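Local coordinates for protein formylmethanofuran--tetrahydromethanopterin formyltransferase (Methanosarcina barkeri, PDB 1M5S) that catalyses the reversible transfer of a formyl group from formylmethanofuran to tetrahydromethanopterin, a step of methanogenesis from carbon dioxide, at residues V104-P109 and L150-I155; V117-K122 and K138-P143; F167-S172 and N242-I247. One frame throughout, in Å; residues are numbered along the deposited sequence.

In the fold
Contacts 1 and 3 share the long strand 147-170, and contact 2 sits on the strand beside it. Contact 1 pairs the beginning of 147-170 with strand 103-106, while contact 3 pairs its far end with strand 243-251; their centres are about 39 Å apart, on opposite sides of the chain's centre. Contact 2 is a close neighbour of contact 1, with centres about 9 Å apart, and packs helix 117-122 on strand 137-144. Backbone atoms join the two: Glu153 O lies 2.9 Å from Gly118 N, and Ala151 O lies 2.9 Å from Tyr140 N. Contacts 2 and 3, about 45 Å apart between centres, both touch the second subunit of the homotetramer.

Contact 1 of 3, residues V104-P109 and L150-I155; sequences VFNGLP and LAEENI
Val104 and Glu152 meet where strand 103-106 runs parallel to strand 147-170, a beta pairing that gives way at Asn106 to an Asx turn. Val104 N donates to Leu150 O, and Val104 O accepts from Glu152 N at 2.9 Å, which sets Val104 opposite Ala151. Two residues on, at Asn106, the Glu152 carboxylate takes the place of a backbone acceptor. Glu152 CG is anti to the backbone N (chi1 -176°) and the chain stays extended beyond. Glu152 CB passes 3.8 Å from Val104 O; its CG comes up to Asn106 CB, and its CD packs on Asn106 CB at 3.4 Å. Its OE1 then accepts from Asn106 N at 2.8 Å, a nearly straight bond (166° at the hydrogen) whose donor stands above the carboxylate plane. OE1 also sits at the edge of the Phe105 ring, in its plane and 3.9 Å from CD1, and forms a salt bridge with Arg137. Glu152 OE2 rests 3.5 Å from Asn106 CB. An alanine in place of Glu152 would probably leave the Asn106 N-H without this acceptor and Arg137 without this carboxylate. On the other face of the strands, Val104 CG1 touches Ile155 CD1 at 4.2 Å, and both side chains lean on Ile92 of helix 81-95. Asn106 OD1 accepts twice: from Gly156 N, and from Leu108 N at 3.0 Å, the bond that closes the Asx turn.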
loop_
_atom_site.group_PDB
_atom_site.type_symbol
_atom_site.label_atom_id
_atom_site.label_comp_id
_atom_site.label_asym_id
_atom_site.label_seq_id
_atom_site.Cartn_x
_atom_site.Cartn_y
_atom_site.Cartn_z
ATOM N N VAL A 104 14.229 -3.198 18.412
ATOM C CA VAL A 104 15.454 -2.976 17.648
ATOM C C VAL A 104 16.484 -4.041 17.998
ATOM O O VAL A 104 16.764 -4.280 19.171
ATOM C CB VAL A 104 16.062 -1.588 17.950
ATOM C CG1 VAL A 104 17.443 -1.469 17.332
ATOM C CG2 VAL A 104 15.165 -0.505 17.412
ATOM N N PHE A 105 17.009 -4.705 16.974
ATOM C CA PHE A 105 18.074 -5.686 17.142
ATOM C C PHE A 105 19.276 -5.329 16.280
ATOM O O PHE A 105 19.188 -4.486 15.383
ATOM C CB PHE A 105 17.572 -7.083 16.777
ATOM C CG PHE A 105 16.412 -7.542 17.615
ATOM C CD1 PHE A 105 16.622 -8.121 18.859
ATOM C CD2 PHE A 105 15.105 -7.359 17.177
ATOM C CE1 PHE A 105 15.549 -8.510 19.656
ATOM C CE2 PHE A 105 14.033 -7.747 17.967
ATOM C CZ PHE A 105 14.258 -8.322 19.208
ATOM N N ASN A 106 20.396 -5.988 16.552
ATOM C CA ASN A 106 21.657 -5.696 15.879
ATOM C C ASN A 106 21.716 -6.402 14.524
ATOM O O ASN A 106 21.667 -7.632 14.457
ATOM C CB ASN A 106 22.822 -6.159 16.759
ATOM C CG ASN A 106 24.160 -5.626 16.294
ATOM O OD1 ASN A 106 24.282 -5.045 15.210
ATOM N ND2 ASN A 106 25.172 -5.792 17.132
ATOM N N GLY A 107 21.862 -5.620 13.454
ATOM C CA GLY A 107 21.945 -6.194 12.123
ATOM C C GLY A 107 23.309 -6.767 11.788
ATOM O O GLY A 107 23.410 -7.677 10.961
ATOM N N LEU A 108 24.357 -6.244 12.426
ATOM C CA LEU A 108 25.734 -6.685 12.177
ATOM C C LEU A 108 26.411 -7.176 13.462
ATOM O O LEU A 108 27.342 -6.546 13.959
ATOM C CB LEU A 108 26.553 -5.538 11.565
ATOM C CG LEU A 108 26.463 -5.294 10.050
ATOM C CD1 LEU A 108 26.858 -3.871 9.717
ATOM C CD2 LEU A 108 27.350 -6.280 9.316
ATOM N N PRO A 109 25.946 -8.310 14.015
ATOM C CA PRO A 109 26.344 -8.736 15.361
ATOM C C PRO A 109 27.794 -9.222 15.463
ATOM O O PRO A 109 28.464 -8.986 16.469
ATOM C CB PRO A 109 25.351 -9.849 15.684
ATOM C CG PRO A 109 25.005 -10.416 14.360
ATOM C CD PRO A 109 24.950 -9.229 13.437
ATOM N N LEU A 150 11.945 -2.879 23.316
ATOM C CA LEU A 150 13.125 -3.729 23.405
ATOM C C LEU A 150 14.207 -3.256 22.434
ATOM O O LEU A 150 13.923 -2.966 21.274
ATOM C CB LEU A 150 12.749 -5.185 23.115
ATOM C CG LEU A 150 12.246 -6.051 24.282
ATOM C CD1 LEU A 150 11.397 -5.249 25.241
ATOM C CD2 LEU A 150 11.457 -7.219 23.731
ATOM N N ALA A 151 15.426 -3.092 22.943
ATOM C CA ALA A 151 16.558 -2.660 22.122
ATOM C C ALA A 151 17.823 -3.432 22.496
ATOM O O ALA A 151 18.313 -3.327 23.620
ATOM C CB ALA A 151 16.791 -1.149 22.290
ATOM N N GLU A 152 18.359 -4.194 21.548
ATOM C CA GLU A 152 19.634 -4.883 21.750
ATOM C C GLU A 152 20.727 -3.885 22.146
ATOM O O GLU A 152 20.671 -2.707 21.775
ATOM C CB GLU A 152 20.045 -5.620 20.476
ATOM C CG GLU A 152 21.315 -6.448 20.614
ATOM C CD GLU A 152 21.419 -7.548 19.572
ATOM O OE1 GLU A 152 20.473 -7.712 18.773
ATOM O OE2 GLU A 152 22.445 -8.262 19.558
ATOM N N GLU A 153 21.701 -4.349 22.925
ATOM C CA GLU A 153 22.715 -3.457 23.471
ATOM C C GLU A 153 23.450 -2.674 22.383
ATOM O O GLU A 153 23.577 -1.447 22.459
ATOM C CB GLU A 153 23.724 -4.249 24.297
ATOM C CG GLU A 153 24.854 -3.387 24.844
ATOM C CD GLU A 153 25.837 -4.172 25.679
ATOM O OE1 GLU A 153 26.280 -5.253 25.227
ATOM O OE2 GLU A 153 26.154 -3.704 26.794
ATOM N N ASN A 154 23.865 -3.390 21.344
ATOM C CA ASN A 154 24.752 -2.839 20.326
ATOM C C ASN A 154 24.131 -2.860 18.935
ATOM O O ASN A 154 23.313 -3.722 18.618
ATOM C CB ASN A 154 26.065 -3.633 20.287
ATOM C CG ASN A 154 27.011 -3.262 21.414
ATOM O OD1 ASN A 154 27.106 -2.097 21.813
ATOM N ND2 ASN A 154 27.744 -4.251 21.910
ATOM N N ILE A 155 24.580 -1.935 18.096
ATOM C CA ILE A 155 24.381 -2.034 16.656
ATOM C C ILE A 155 25.735 -2.000 15.931
ATOM O O ILE A 155 26.507 -1.045 16.068
ATOM C CB ILE A 155 23.477 -0.891 16.145
ATOM C CG1 ILE A 155 22.034 -1.155 16.564
ATOM C CG2 ILE A 155 23.562 -0.777 14.626
ATOM C CD1 ILE A 155 21.307 0.080 16.960
#

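Contact 2 of 3, residues V117-K122 and K138-P143; sequences VGFKLK and KVYKVP
Tyr140 and Val142 pack against Gly118, Phe119 and Lys122: helix-on-strand packing between the short helix 117-122 and strand 137-144, far from the centre of the chain. The helix axis runs 8.3 Å from that of the strand and only 19° off its direction. Gly118 brings bare backbone to the aromatic ring, its O 3.6 Å from Tyr140 CD2; a CB here would point toward the strand. This is the layering of an alpha/beta sandwich, helix against sheet; Leu121 packs on Leu89 and Ile92 of helix 81-95. The Lys122 chain crosses the ring obliquely. Its CG sits between the backbone N and the carbonyl carbon (chi1 82°), and further out CD reaches to 3.5 Å from Tyr140 CD1. The ammonium beyond is drawn off into a salt bridge with Glu129, while Tyr213 of the second subunit also packs on this lysine. At the far end of the tyrosine, OH approaches the edge of the Phe119 ring in its plane, 3.5 Å from CD2. Two residues further along the strand, Val142 CG2 rests on Lys122 CA at 3.6 Å.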
loop_
_atom_site.group_PDB
_atom_site.type_symbol
_atom_site.label_atom_id
_atom_site.label_comp_id
_atom_site.label_asym_id
_atom_site.label_seq_id
_atom_site.Cartn_x
_atom_site.Cartn_y
_atom_site.Cartn_z
ATOM N N VAL A 117 24.111 1.567 21.215
ATOM C CA VAL A 117 22.871 2.328 21.083
ATOM C C VAL A 117 21.795 1.920 22.103
ATOM O O VAL A 117 21.190 2.777 22.742
ATOM C CB VAL A 117 22.306 2.178 19.646
ATOM C CG1 VAL A 117 21.087 3.071 19.449
ATOM C CG2 VAL A 117 23.387 2.521 18.632
ATOM N N GLY A 118 21.611 0.617 22.290
ATOM C CA GLY A 118 20.613 0.133 23.227
ATOM C C GLY A 118 20.896 0.539 24.665
ATOM O O GLY A 118 19.977 0.843 25.428
ATOM N N PHE A 119 22.167 0.496 25.052
ATOM C CA PHE A 119 22.584 0.950 26.375
ATOM C C PHE A 119 22.256 2.431 26.521
ATOM O O PHE A 119 21.727 2.858 27.542
ATOM C CB PHE A 119 24.091 0.715 26.569
ATOM C CG PHE A 119 24.629 1.244 27.877
ATOM C CD1 PHE A 119 25.076 2.561 27.981
ATOM C CD2 PHE A 119 24.654 0.439 29.013
ATOM C CE1 PHE A 119 25.532 3.074 29.197
ATOM C CE2 PHE A 119 25.108 0.940 30.238
ATOM C CZ PHE A 119 25.546 2.262 30.327
ATOM N N LYS A 120 22.506 3.197 25.465
ATOM C CA LYS A 120 22.325 4.639 25.513
ATOM C C LYS A 120 20.853 5.027 25.521
ATOM O O LYS A 120 20.478 6.040 26.105
ATOM C CB LYS A 120 23.039 5.300 24.331
ATOM C CG LYS A 120 24.557 5.257 24.427
ATOM C CD LYS A 120 25.199 5.925 23.225
ATOM C CE LYS A 120 26.410 6.756 23.621
ATOM N NZ LYS A 120 26.709 7.798 22.599
ATOM N N LEU A 121 20.019 4.204 24.895
ATOM C CA LEU A 121 18.586 4.490 24.798
ATOM C C LEU A 121 17.828 4.145 26.079
ATOM O O LEU A 121 16.835 4.800 26.404
ATOM C CB LEU A 121 17.969 3.728 23.611
ATOM C CG LEU A 121 18.298 4.227 22.200
ATOM C CD1 LEU A 121 17.620 3.346 21.169
ATOM C CD2 LEU A 121 17.851 5.672 22.044
ATOM N N LYS A 122 18.350 3.175 26.835
ATOM C CA LYS A 122 17.698 2.685 28.051
ATOM C C LYS A 122 17.501 3.791 29.084
ATOM O O LYS A 122 16.509 3.787 29.810
ATOM C CB LYS A 122 18.488 1.521 28.672
ATOM C CG LYS A 122 19.679 1.938 29.533
ATOM C CD LYS A 122 20.292 0.755 30.256
ATOM C CE LYS A 122 21.505 1.165 31.073
ATOM N NZ LYS A 122 21.225 2.289 32.009
ATOM N N LYS A 138 21.586 -9.829 24.150
ATOM C CA LYS A 138 21.427 -8.950 25.302
ATOM C C LYS A 138 20.579 -7.733 24.937
ATOM O O LYS A 138 20.998 -6.877 24.146
ATOM C CB LYS A 138 22.798 -8.493 25.806
ATOM C CG LYS A 138 22.745 -7.589 27.029
ATOM C CD LYS A 138 24.136 -7.340 27.590
ATOM C CE LYS A 138 24.119 -6.247 28.642
ATOM N NZ LYS A 138 25.487 -5.995 29.187
ATOM N N VAL A 139 19.438 -7.608 25.616
ATOM C CA VAL A 139 18.421 -6.616 25.275
ATOM C C VAL A 139 18.005 -5.776 26.486
ATOM O O VAL A 139 17.854 -6.284 27.598
ATOM C CB VAL A 139 17.166 -7.299 24.672
ATOM C CG1 VAL A 139 16.086 -6.266 24.394
ATOM C CG2 VAL A 139 17.538 -8.052 23.413
ATOM N N TYR A 140 17.754 -4.499 26.245
ATOM C CA TYR A 140 17.296 -3.571 27.285
ATOM C C TYR A 140 15.807 -3.305 27.112
ATOM O O TYR A 140 15.324 -3.100 25.988
ATOM C CB TYR A 140 18.053 -2.247 27.194
ATOM C CG TYR A 140 19.494 -2.386 27.658
ATOM C CD1 TYR A 140 19.781 -2.454 29.025
ATOM C CD2 TYR A 140 20.518 -2.452 26.714
ATOM C CE1 TYR A 140 21.103 -2.613 29.450
ATOM C CE2 TYR A 140 21.841 -2.618 27.137
ATOM C CZ TYR A 140 22.132 -2.702 28.504
ATOM O OH TYR A 140 23.416 -2.877 28.913
ATOM N N LYS A 141 15.077 -3.418 28.219
ATOM C CA LYS A 141 13.653 -3.090 28.269
ATOM C C LYS A 141 13.485 -1.646 28.725
ATOM O O LYS A 141 13.928 -1.279 29.812
ATOM C CB LYS A 141 12.938 -4.018 29.255
ATOM C CG LYS A 141 12.202 -5.172 28.627
ATOM C CD LYS A 141 11.146 -5.713 29.584
ATOM C CE LYS A 141 11.305 -7.209 29.793
ATOM N NZ LYS A 141 10.414 -7.687 30.888
ATOM N N VAL A 142 12.779 -0.856 27.924
ATOM C CA VAL A 142 12.484 0.531 28.253
ATOM C C VAL A 142 10.959 0.708 28.317
ATOM O O VAL A 142 10.288 0.781 27.283
ATOM C CB VAL A 142 13.091 1.500 27.187
ATOM C CG1 VAL A 142 12.812 2.949 27.558
ATOM C CG2 VAL A 142 14.585 1.253 27.048
ATOM N N PRO A 143 10.385 0.703 29.538
ATOM C CA PRO A 143 8.948 0.938 29.702
ATOM C C PRO A 143 8.471 2.257 29.095
ATOM O O PRO A 143 9.011 3.324 29.384
ATOM C CB PRO A 143 8.757 0.902 31.216
ATOM C CG PRO A 143 9.807 -0.044 31.680
ATOM C CD PRO A 143 11.001 0.261 30.804
#

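Contact 3 of 3, residues F167-S172 and N242-I247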
loop_
_atom_site.group_PDB
_atom_site.type_symbol
_atom_site.label_atom_id
_atom_site.label_comp_id
_atom_site.label_asym_id
_atom_site.label_seq_id
_atom_site.Cartn_x
_atom_site.Cartn_y
_atom_site.Cartn_z
ATOM N N PHE A 167 22.477 3.743 -14.956
ATOM C CA PHE A 167 21.547 4.689 -15.572
ATOM C C PHE A 167 20.566 3.931 -16.468
ATOM O O PHE A 167 20.919 2.912 -17.062
ATOM C CB PHE A 167 22.315 5.707 -16.423
ATOM C CG PHE A 167 23.019 6.779 -15.630
ATOM C CD1 PHE A 167 23.629 6.494 -14.419
ATOM C CD2 PHE A 167 23.091 8.079 -16.119
ATOM C CE1 PHE A 167 24.300 7.487 -13.708
ATOM C CE2 PHE A 167 23.758 9.074 -15.415
ATOM C CZ PHE A 167 24.362 8.776 -14.209
ATOM N N ILE A 168 19.335 4.425 -16.546
ATOM C CA ILE A 168 18.308 3.844 -17.411
ATOM C C ILE A 168 17.808 4.928 -18.348
ATOM O O ILE A 168 17.223 5.923 -17.903
ATOM C CB ILE A 168 17.083 3.312 -16.613
ATOM C CG1 ILE A 168 17.518 2.300 -15.556
ATOM C CG2 ILE A 168 16.084 2.636 -17.557
ATOM C CD1 ILE A 168 16.429 2.011 -14.542
ATOM N N PHE A 169 18.079 4.746 -19.639
ATOM C CA PHE A 169 17.609 5.654 -20.686
ATOM C C PHE A 169 16.288 5.114 -21.244
ATOM O O PHE A 169 16.212 3.952 -21.644
ATOM C CB PHE A 169 18.634 5.729 -21.828
ATOM C CG PHE A 169 19.940 6.369 -21.446
ATOM C CD1 PHE A 169 20.740 5.819 -20.446
ATOM C CD2 PHE A 169 20.397 7.492 -22.125
ATOM C CE1 PHE A 169 21.973 6.375 -20.131
ATOM C CE2 PHE A 169 21.629 8.057 -21.819
ATOM C CZ PHE A 169 22.418 7.497 -20.821
ATOM N N GLY A 170 15.258 5.949 -21.283
ATOM C CA GLY A 170 13.987 5.490 -21.813
ATOM C C GLY A 170 13.443 6.400 -22.896
ATOM O O GLY A 170 13.775 7.589 -22.936
ATOM N N ASP A 171 12.554 5.867 -23.733
ATOM C CA ASP A 171 11.916 6.685 -24.764
ATOM C C ASP A 171 10.982 7.747 -24.183
ATOM O O ASP A 171 10.792 8.811 -24.772
ATOM C CB ASP A 171 11.166 5.805 -25.777
ATOM C CG ASP A 171 10.095 4.924 -25.144
ATOM O OD1 ASP A 171 9.927 4.910 -23.910
ATOM O OD2 ASP A 171 9.392 4.245 -25.914
ATOM N N SER A 172 10.483 7.481 -22.981
ATOM C CA SER A 172 9.577 8.387 -22.287
ATOM C C SER A 172 9.936 8.394 -20.805
ATOM O O SER A 172 10.607 7.481 -20.320
ATOM C CB SER A 172 8.120 7.925 -22.472
ATOM O OG SER A 172 7.862 6.719 -21.760
ATOM N N ASN A 242 13.977 10.399 -24.002
ATOM C CA ASN A 242 13.393 11.592 -23.394
ATOM C C ASN A 242 13.541 11.679 -21.883
ATOM O O ASN A 242 13.177 12.691 -21.288
ATOM C CB ASN A 242 11.916 11.710 -23.759
ATOM C CG ASN A 242 11.715 12.253 -25.143
ATOM O OD1 ASN A 242 11.662 13.464 -25.339
ATOM N ND2 ASN A 242 11.683 11.365 -26.128
ATOM N N ALA A 243 14.120 10.650 -21.270
ATOM C CA ALA A 243 14.284 10.638 -19.822
ATOM C C ALA A 243 15.340 9.643 -19.370
ATOM O O ALA A 243 15.507 8.575 -19.966
ATOM C CB ALA A 243 12.945 10.329 -19.144
ATOM N N VAL A 244 16.073 10.018 -18.325
ATOM C CA VAL A 244 17.039 9.132 -17.701
ATOM C C VAL A 244 16.780 9.112 -16.201
ATOM O O VAL A 244 16.496 10.149 -15.596
ATOM C CB VAL A 244 18.491 9.612 -17.937
ATOM C CG1 VAL A 244 19.478 8.586 -17.389
ATOM C CG2 VAL A 244 18.737 9.854 -19.421
ATOM N N TYR A 245 16.806 7.917 -15.622
ATOM C CA TYR A 245 16.804 7.769 -14.170
ATOM C C TYR A 245 18.032 6.974 -13.759
ATOM O O TYR A 245 18.513 6.119 -14.510
ATOM C CB TYR A 245 15.532 7.050 -13.683
ATOM C CG TYR A 245 14.303 7.928 -13.678
ATOM C CD1 TYR A 245 14.108 8.891 -12.684
ATOM C CD2 TYR A 245 13.359 7.838 -14.698
ATOM C CE1 TYR A 245 13.007 9.740 -12.713
ATOM C CE2 TYR A 245 12.266 8.683 -14.739
ATOM C CZ TYR A 245 12.098 9.631 -13.747
ATOM O OH TYR A 245 11.043 10.497 -13.830
ATOM N N GLU A 246 18.550 7.284 -12.575
ATOM C CA GLU A 246 19.682 6.566 -12.016
ATOM C C GLU A 246 19.262 5.872 -10.723
ATOM O O GLU A 246 18.399 6.364 -9.997
ATOM C CB GLU A 246 20.827 7.542 -11.745
ATOM C CG GLU A 246 21.974 6.946 -10.950
ATOM C CD GLU A 246 23.037 7.968 -10.573
ATOM O OE1 GLU A 246 22.782 9.190 -10.692
ATOM O OE2 GLU A 246 24.132 7.532 -10.147
ATOM N N ILE A 247 19.794 4.674 -10.503
ATOM C CA ILE A 247 19.621 3.985 -9.235
ATOM C C ILE A 247 20.974 3.908 -8.533
ATOM O O ILE A 247 21.937 3.401 -9.103
ATOM C CB ILE A 247 19.024 2.573 -9.450
ATOM C CG1 ILE A 247 17.594 2.708 -9.992
ATOM C CG2 ILE A 247 19.023 1.782 -8.143
ATOM C CD1 ILE A 247 16.796 1.464 -9.923
#
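Ile168 and Tyr245 face each other as a hydrogen-bonded pair in an antiparallel ladder between strands 147-170 and 243-251. Ile168 N donates a hydrogen bond to Tyr245 O at 2.8 Å, nearly along the C=O axis, and Ile168 O receives Tyr245 N in the carbonyl plane. Two residues on, Gly170 N donates to Ala243 O at 2.9 Å. The return bond, however, comes from Asn242 N to Gly170 O at 3.0 Å, so Asn242 and Ala243 both face Gly170: a classic beta bulge. The asparagine side chain adds a further bond as the strand gives out, its ND2 donating to Asp171 O at 3.0 Å, somewhat bent at the hydrogen (143°). The carboxylate of Asp171 has its partner beyond the ladder, OD1 bonding with Thr175 OG1. Ser172 OG, at an N-cap position, meets the same Thr175 hydroxyl and also Ser172 OG of the third subunit. Tyr245 OH hydrogen-bonds Glu146 OE1 of the second subunit, the backbone of Val244 also bonds to that subunit, and that of Glu246 bonds with Val202. On the face carrying Phe167 and Phe169, two CH-pi contacts join plain apolar packing. Glu246 CB stands over one face of the Phe167 ring, offset toward the rim and 4.3 Å from its centroid, with CD 3.4 Å from Phe167 CE1. Val244 divides its branches: CG1 is anti to the backbone N (chi1 -174°) and touches Phe167 CD2, while CG2 lies over a face of Phe169, 4.2 Å from the centroid. Strand 147-170 is flanked on its other side by strand 274-278, where Phe167 bonds through its backbone with Ser278 and Phe169 with Lys275 and Lys276, while helix 173-187 packs against Tyr245 and Ile247.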